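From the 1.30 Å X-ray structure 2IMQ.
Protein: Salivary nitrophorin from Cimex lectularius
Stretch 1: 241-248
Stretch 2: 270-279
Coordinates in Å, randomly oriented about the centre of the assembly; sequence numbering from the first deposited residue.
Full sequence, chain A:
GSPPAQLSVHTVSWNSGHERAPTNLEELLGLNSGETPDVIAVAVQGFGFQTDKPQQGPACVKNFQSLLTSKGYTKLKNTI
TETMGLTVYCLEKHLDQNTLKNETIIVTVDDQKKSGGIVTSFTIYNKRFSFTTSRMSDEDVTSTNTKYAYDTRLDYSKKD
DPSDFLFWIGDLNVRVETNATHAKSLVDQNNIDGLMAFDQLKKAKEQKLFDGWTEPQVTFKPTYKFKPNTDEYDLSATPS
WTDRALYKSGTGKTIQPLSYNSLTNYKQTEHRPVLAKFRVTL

Stretch 1 (241-248) WTDRALYK
Stretch 2 270-279: EHRPVLAKFR

At the centre, Ala245 and Ala276 point toward each other, CB to CB 3.9 Å, with their CA atoms 6.8 Å apart. They belong to two strands, 243-248 and 274-279, that run in nearly the same direction (18° between their N-to-C axes, closest approach 7.2 Å) and meet mainly through side chains, with no backbone hydrogen bond between them. Facing residues alternate along each strand: Asp243 pairs with Val274 (CA to CA 6.1 Å), Ala245 with Ala276 and Tyr247 with Phe278 (CA to CA 9.4 Å), so the CA atoms diverge toward the C-terminal ends, while Arg244, Leu246 and Leu275 point away. All these strand residues are extended, phi -71 to -138° and psi 125 to 157°.

Toward the C-terminal end, Phe278 (chi1 -56°, m; chi2 91°) presents its ring edge to the face of Tyr247 (chi1 65°, p; chi2 95°) in an offset edge-to-face pair, centroids 5.6 Å apart and planes at 64°. The closest atoms are Tyr247 CD2 and Phe278 CE2, 3.6 Å. The Phe278 ring also reaches back, its CZ lying 4.4 Å from Ala245 CB, which sits at the ring edge.

Toward the other end, Val274 (chi1 172°, t) packs CG2 against Asp243, 3.5 Å from its O and 3.8 Å from its CB. Beyond it the contact turns polar. Asp243 (chi1 -75°, m; chi2 -78°) directs OD2 to a water, which donates to Asp243 OD2 at 2.7 Å and to Arg272 O at 2.6 Å, and is hydrogen-bonded to Thr242 OG1 at 2.8 Å. The water thus bridges Asp243 OD2 and Arg272 O, themselves 4.0 Å apart. Thr242 (phi/psi -92/-66°; chi1 57°, p) closes the edge with a direct hydrogen bond, OG1 to His271 ND1, 2.7 Å, near the plane of the imidazole (His271 chi1 -60°, m; chi2 -106°).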

# COMPACT_ATOMS: atom_id res chain seq x y z
N TRP A 241 -4.86 -7.33 10.17
CA TRP A 241 -3.91 -6.53 9.43
C TRP A 241 -4.51 -6.22 8.08
O TRP A 241 -4.58 -7.08 7.20
CB TRP A 241 -2.60 -7.26 9.32
CG TRP A 241 -1.87 -7.31 10.64
CD1 TRP A 241 -1.09 -6.35 11.18
CD2 TRP A 241 -1.83 -8.42 11.55
NE1 TRP A 241 -0.60 -6.78 12.39
CE2 TRP A 241 -1.02 -8.06 12.62
CE3 TRP A 241 -2.44 -9.67 11.57
CZ2 TRP A 241 -0.76 -8.91 13.66
CZ3 TRP A 241 -2.18 -10.53 12.62
CH2 TRP A 241 -1.35 -10.12 13.65
N THR A 242 -4.95 -4.99 7.93
CA THR A 242 -5.68 -4.58 6.74
C THR A 242 -4.76 -4.02 5.67
O THR A 242 -4.49 -4.67 4.65
CB THR A 242 -6.82 -3.69 7.12
OG1 THR A 242 -6.32 -2.59 7.84
CG2 THR A 242 -7.77 -4.43 7.99
N ASP A 243 -4.14 -2.89 5.95
CA ASP A 243 -3.11 -2.33 5.04
C ASP A 243 -1.84 -3.18 5.08
O ASP A 243 -1.33 -3.46 6.17
CB ASP A 243 -2.79 -0.90 5.44
CG ASP A 243 -3.91 0.03 5.01
OD1 ASP A 243 -3.94 0.37 3.78
OD2 ASP A 243 -4.83 0.44 5.77
N ARG A 244 -1.33 -3.56 3.92
CA ARG A 244 -0.19 -4.41 3.80
C ARG A 244 0.72 -3.84 2.75
O ARG A 244 0.31 -3.13 1.84
CB ARG A 244 -0.58 -5.86 3.39
CG ARG A 244 -1.75 -6.43 4.15
CD ARG A 244 -1.51 -6.72 5.62
NE ARG A 244 -0.83 -7.97 5.85
CZ ARG A 244 -1.42 -9.13 6.07
NH1 ARG A 244 -2.76 -9.22 6.12
NH2 ARG A 244 -0.68 -10.22 6.20
N ALA A 245 1.99 -4.22 2.86
CA ALA A 245 2.99 -3.98 1.79
C ALA A 245 3.65 -5.27 1.42
O ALA A 245 4.19 -5.97 2.29
CB ALA A 245 4.06 -2.99 2.27
N LEU A 246 3.59 -5.59 0.14
CA LEU A 246 4.21 -6.79 -0.40
C LEU A 246 5.24 -6.33 -1.42
O LEU A 246 5.09 -5.31 -2.09
CB LEU A 246 3.20 -7.67 -1.12
CG LEU A 246 2.01 -8.09 -0.33
CD1 LEU A 246 1.11 -8.95 -1.21
CD2 LEU A 246 2.40 -8.80 0.97
N TYR A 247 6.29 -7.12 -1.56
CA TYR A 247 7.35 -6.83 -2.53
C TYR A 247 7.82 -8.05 -3.25
O TYR A 247 7.70 -9.15 -2.74
CB TYR A 247 8.55 -6.17 -1.84
CG TYR A 247 9.31 -7.00 -0.85
CD1 TYR A 247 10.47 -7.72 -1.22
CD2 TYR A 247 8.92 -7.11 0.45
CE1 TYR A 247 11.19 -8.50 -0.30
CE2 TYR A 247 9.66 -7.85 1.37
CZ TYR A 247 10.76 -8.55 1.01
OH TYR A 247 11.44 -9.28 1.99
N LYS A 248 8.38 -7.82 -4.43
CA LYS A 248 8.92 -8.89 -5.25
C LYS A 248 9.83 -8.26 -6.26
O LYS A 248 9.65 -7.12 -6.65
CB LYS A 248 7.76 -9.59 -6.02
CG LYS A 248 8.02 -10.92 -6.68
CD LYS A 248 6.69 -11.48 -7.22
CE LYS A 248 6.98 -12.78 -7.92
NZ LYS A 248 5.80 -13.42 -8.41
N GLU A 270 -10.70 4.01 11.73
CA GLU A 270 -10.75 2.66 12.21
C GLU A 270 -9.53 1.79 11.82
O GLU A 270 -9.30 0.75 12.43
CB GLU A 270 -11.95 1.97 11.59
CG GLU A 270 -13.34 2.50 11.79
CD GLU A 270 -14.28 1.55 11.03
OE1 GLU A 270 -13.93 1.09 9.90
OE2 GLU A 270 -15.32 1.23 11.60
N HIS A 271 -8.82 2.18 10.76
CA HIS A 271 -7.58 1.54 10.35
C HIS A 271 -6.43 2.49 10.61
O HIS A 271 -6.56 3.72 10.45
CB HIS A 271 -7.56 1.32 8.85
CG HIS A 271 -8.63 0.47 8.31
ND1 HIS A 271 -8.41 -0.83 7.88
CD2 HIS A 271 -9.91 0.77 7.99
CE1 HIS A 271 -9.53 -1.30 7.36
NE2 HIS A 271 -10.45 -0.34 7.40
N ARG A 272 -5.27 1.96 10.86
CA ARG A 272 -4.06 2.75 11.00
C ARG A 272 -3.22 2.60 9.74
O ARG A 272 -3.08 1.49 9.21
CB ARG A 272 -3.25 2.29 12.21
CG ARG A 272 -4.04 2.30 13.53
CD ARG A 272 -4.37 3.71 13.94
NE ARG A 272 -5.78 3.99 14.29
CZ ARG A 272 -6.28 4.04 15.51
NH1 ARG A 272 -5.54 3.75 16.58
NH2 ARG A 272 -7.55 4.39 15.67
N PRO A 273 -2.58 3.68 9.30
CA PRO A 273 -1.70 3.61 8.12
C PRO A 273 -0.52 2.73 8.36
O PRO A 273 -0.05 2.60 9.52
CB PRO A 273 -1.28 5.06 7.87
CG PRO A 273 -1.80 5.85 8.95
CD PRO A 273 -2.63 5.04 9.84
N VAL A 274 0.02 2.16 7.29
CA VAL A 274 1.15 1.30 7.35
C VAL A 274 2.25 1.80 6.46
O VAL A 274 2.03 2.01 5.26
CB VAL A 274 0.74 -0.16 7.03
CG1 VAL A 274 1.95 -1.05 6.91
CG2 VAL A 274 -0.13 -0.74 8.10
N LEU A 275 3.43 2.01 7.04
CA LEU A 275 4.57 2.56 6.39
C LEU A 275 5.68 1.52 6.26
O LEU A 275 6.09 0.91 7.27
CB LEU A 275 5.09 3.73 7.24
CG LEU A 275 6.39 4.38 6.83
CD1 LEU A 275 6.30 5.01 5.41
CD2 LEU A 275 6.76 5.40 7.83
N ALA A 276 6.16 1.30 5.05
CA ALA A 276 7.25 0.40 4.81
C ALA A 276 8.38 1.18 4.19
O ALA A 276 8.16 2.10 3.42
CB ALA A 276 6.87 -0.79 3.92
N LYS A 277 9.58 0.76 4.51
CA LYS A 277 10.80 1.37 4.01
C LYS A 277 11.65 0.24 3.51
O LYS A 277 11.85 -0.77 4.19
CB LYS A 277 11.56 2.17 5.09
CG LYS A 277 10.73 3.22 5.78
CD LYS A 277 11.52 3.97 6.86
CE LYS A 277 10.64 4.92 7.63
NZ LYS A 277 11.49 5.68 8.62
N PHE A 278 12.17 0.41 2.29
CA PHE A 278 12.99 -0.62 1.63
C PHE A 278 14.25 -0.02 1.08
O PHE A 278 14.26 1.14 0.69
CB PHE A 278 12.23 -1.20 0.43
CG PHE A 278 10.89 -1.75 0.77
CD1 PHE A 278 9.77 -0.94 0.70
CD2 PHE A 278 10.74 -3.09 1.06
CE1 PHE A 278 8.50 -1.47 0.97
CE2 PHE A 278 9.42 -3.61 1.30
CZ PHE A 278 8.36 -2.76 1.29
N ARG A 279 15.24 -0.88 0.95
CA ARG A 279 16.43 -0.56 0.17
C ARG A 279 16.53 -1.59 -0.96
O ARG A 279 16.49 -2.78 -0.69
CB ARG A 279 17.64 -0.63 1.05
CG ARG A 279 18.97 -0.36 0.39
CD ARG A 279 20.12 -0.52 1.40
NE ARG A 279 19.96 0.39 2.52
CZ ARG A 279 20.23 0.11 3.79
NH1 ARG A 279 20.66 -1.11 4.15
NH2 ARG A 279 20.04 1.04 4.72
O HOH W 1 -4.57 -0.46 8.32